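PDB 4GVO: Lmo2349 protein from Listeria monocytogenes, which probably binds L-cystine or related amino acids outside the cell as the solute-binding component of an ABC transporter. Local coordinates for residues Met56-Leu61 and Val73-Glu78. Residues are numbered along the deposited sequence; the frame is centred on the assembly and turned at random.
Sequences MDFSNL and VAHQME. With HIS (histidine), chain E.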
loop_
_atom_site.group_PDB
_atom_site.type_symbol
_atom_site.label_atom_id
_atom_site.label_comp_id
_atom_site.label_asym_id
_atom_site.label_seq_id
_atom_site.Cartn_x
_atom_site.Cartn_y
_atom_site.Cartn_z
ATOM N N MET A 56 -6.089 2.871 12.320
ATOM C CA MET A 56 -6.449 1.483 12.644
ATOM C C MET A 56 -5.416 0.563 12.040
ATOM O O MET A 56 -4.575 0.995 11.241
ATOM C CB MET A 56 -7.891 1.139 12.222
ATOM C CG MET A 56 -8.074 1.193 10.739
ATOM S SD MET A 56 -9.788 1.076 10.288
ATOM C CE MET A 56 -10.413 2.684 10.839
ATOM N N ASP A 57 -5.482 -0.701 12.405
ATOM C CA ASP A 57 -4.695 -1.724 11.709
ATOM C C ASP A 57 -5.085 -1.714 10.219
ATOM O O ASP A 57 -6.283 -1.613 9.880
ATOM C CB ASP A 57 -4.981 -3.107 12.261
ATOM C CG ASP A 57 -4.395 -3.337 13.665
ATOM O OD1 ASP A 57 -3.288 -2.820 13.972
ATOM O OD2 ASP A 57 -5.046 -4.069 14.447
ATOM N N PHE A 58 -4.084 -1.904 9.363
ATOM C CA PHE A 58 -4.357 -2.026 7.923
ATOM C C PHE A 58 -5.462 -3.047 7.655
ATOM O O PHE A 58 -6.346 -2.802 6.815
ATOM C CB PHE A 58 -3.059 -2.390 7.195
ATOM C CG PHE A 58 -3.266 -2.793 5.764
ATOM C CD1 PHE A 58 -3.640 -1.841 4.832
ATOM C CD2 PHE A 58 -3.235 -4.124 5.412
ATOM C CE1 PHE A 58 -3.928 -2.209 3.538
ATOM C CE2 PHE A 58 -3.485 -4.492 4.111
ATOM C CZ PHE A 58 -3.869 -3.544 3.177
ATOM N N SER A 59 -5.425 -4.177 8.343
ATOM C CA SER A 59 -6.386 -5.251 8.097
ATOM C C SER A 59 -7.824 -4.903 8.410
ATOM O O SER A 59 -8.713 -5.628 7.969
ATOM C CB SER A 59 -5.996 -6.469 8.899
ATOM O OG SER A 59 -5.994 -6.193 10.299
ATOM N N ASN A 60 -8.061 -3.801 9.137
ATOM C CA ASN A 60 -9.411 -3.386 9.446
ATOM C C ASN A 60 -9.948 -2.307 8.538
ATOM O O ASN A 60 -11.116 -1.968 8.644
ATOM C CB ASN A 60 -9.469 -2.828 10.894
ATOM C CG ASN A 60 -10.884 -2.752 11.430
ATOM O OD1 ASN A 60 -11.594 -3.755 11.459
ATOM N ND2 ASN A 60 -11.280 -1.556 11.878
ATOM N N LEU A 61 -9.125 -1.765 7.629
ATOM C CA LEU A 61 -9.534 -0.573 6.902
ATOM C C LEU A 61 -10.780 -0.810 6.029
ATOM O O LEU A 61 -11.727 -0.025 6.046
ATOM C CB LEU A 61 -8.400 -0.033 6.043
ATOM C CG LEU A 61 -7.298 0.672 6.800
ATOM C CD1 LEU A 61 -6.089 0.837 5.864
ATOM C CD2 LEU A 61 -7.779 2.030 7.324
ATOM N N VAL A 73 -10.681 5.441 2.419
ATOM C CA VAL A 73 -9.454 4.765 2.910
ATOM C C VAL A 73 -8.287 5.260 2.071
ATOM O O VAL A 73 -8.387 5.304 0.821
ATOM C CB VAL A 73 -9.602 3.237 2.836
ATOM C CG1 VAL A 73 -8.262 2.530 3.048
ATOM C CG2 VAL A 73 -10.624 2.766 3.874
ATOM N N ALA A 74 -7.205 5.612 2.766
ATOM C CA ALA A 74 -5.914 6.018 2.159
ATOM C C ALA A 74 -4.802 5.188 2.752
ATOM O O ALA A 74 -4.447 5.402 3.903
ATOM C CB ALA A 74 -5.654 7.499 2.442
ATOM N N HIS A 75 -4.332 4.177 2.028
ATOM C CA HIS A 75 -3.264 3.334 2.489
ATOM C C HIS A 75 -2.608 2.634 1.323
ATOM O O HIS A 75 -2.534 1.410 1.292
ATOM C CB HIS A 75 -3.797 2.301 3.513
ATOM C CG HIS A 75 -2.724 1.655 4.369
ATOM N ND1 HIS A 75 -1.738 0.847 3.870
ATOM C CD2 HIS A 75 -2.506 1.728 5.745
ATOM C CE1 HIS A 75 -0.933 0.457 4.897
ATOM N NE2 HIS A 75 -1.413 0.958 6.031
ATOM N N GLN A 76 -2.184 3.400 0.331
ATOM C CA GLN A 76 -1.552 2.816 -0.862
ATOM C C GLN A 76 -2.418 1.708 -1.466
ATOM O O GLN A 76 -1.917 0.630 -1.837
ATOM C CB GLN A 76 -0.153 2.341 -0.547
ATOM C CG GLN A 76 0.829 3.486 -0.311
ATOM C CD GLN A 76 1.153 4.226 -1.588
ATOM O OE1 GLN A 76 1.572 3.615 -2.571
ATOM N NE2 GLN A 76 0.928 5.536 -1.587
ATOM N N MET A 77 -3.732 1.947 -1.565
ATOM C CA MET A 77 -4.636 0.863 -1.966
ATOM C C MET A 77 -4.620 0.640 -3.483
ATOM O O MET A 77 -4.989 1.519 -4.271
ATOM C CB MET A 77 -6.085 1.140 -1.516
ATOM C CG MET A 77 -6.216 1.296 0.004
ATOM S SD MET A 77 -5.678 -0.121 0.960
ATOM C CE MET A 77 -7.110 -1.188 0.792
ATOM N N GLU A 78 -4.225 -0.582 -3.850
ATOM C CA GLU A 78 -4.208 -1.037 -5.219
ATOM C C GLU A 78 -5.586 -1.319 -5.740
ATOM O O GLU A 78 -6.395 -1.970 -5.073
ATOM C CB GLU A 78 -3.361 -2.306 -5.287
ATOM C CG GLU A 78 -1.868 -2.074 -5.067
ATOM C CD GLU A 78 -1.151 -3.394 -4.724
ATOM O OE1 GLU A 78 -1.091 -4.282 -5.611
ATOM O OE2 GLU A 78 -0.686 -3.566 -3.582
HETATM N N HIS E . -0.850 -1.768 -1.538
HETATM C CA HIS E . -1.531 -2.648 -0.540
HETATM C C HIS E . -2.888 -3.087 -0.978
HETATM O O HIS E . -3.404 -2.533 -1.961
HETATM C CB HIS E . -1.635 -1.939 0.799
HETATM C CG HIS E . -0.408 -2.119 1.640
HETATM N ND1 HIS E . 0.785 -1.652 1.244
HETATM C CD2 HIS E . -0.185 -2.805 2.858
HETATM C CE1 HIS E . 1.718 -2.007 2.164
HETATM N NE2 HIS E . 1.106 -2.682 3.148
HETATM O OXT HIS E . -3.468 -4.010 -0.361
#
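F58, L61 and H75 form the heart of this contact; F58 and H75, with M77, belong to the amino-acid pocket, while L61 and V73 pack beside them. A chi1 of 169° sets CG of F58 anti to the backbone N, and the ring meets both the H75 imidazole and the bound histidine. F58 CD1 is the part that leads toward H75: it lies over the centre of the imidazole face, 3.4 Å from H75 ND1. The two planes are inclined at 47°, so the pair is neither a parallel stack nor a T-shaped one. CD2 of the ligand imidazole sits over the centre of a face of the phenyl ring, and the ligand CB is 3.6 Å from F58 CE1. At the ring edge, near its plane, M77 makes a Met-aromatic contact, SD to F58 CE1 3.8 Å; the bend at chi2 of M77 sets SD there.

L61 uses one methyl, CD1, which makes apolar contacts with H75 CB at 3.6 Å and with V73 CG1. The second V73 methyl, CG2, lies 3.7 Å from the carbonyl O of L61. The ligand's polar groups are met farther along 73-78: E78 N donates a nearly straight bond to the ligand O (2.8 Å, 174°), and the ligand N is approached by Q76 O at 2.6 Å and E78 OE2 at 2.7 Å. R83 and N128 also bond the ligand.

In this family 3 solute-binding fold, the contact joins the turn between strand 49-55 and helix 61-66 to the loop between strand 72-73 and helix 81-86, with M77 and A74 also packing on strand 191-202.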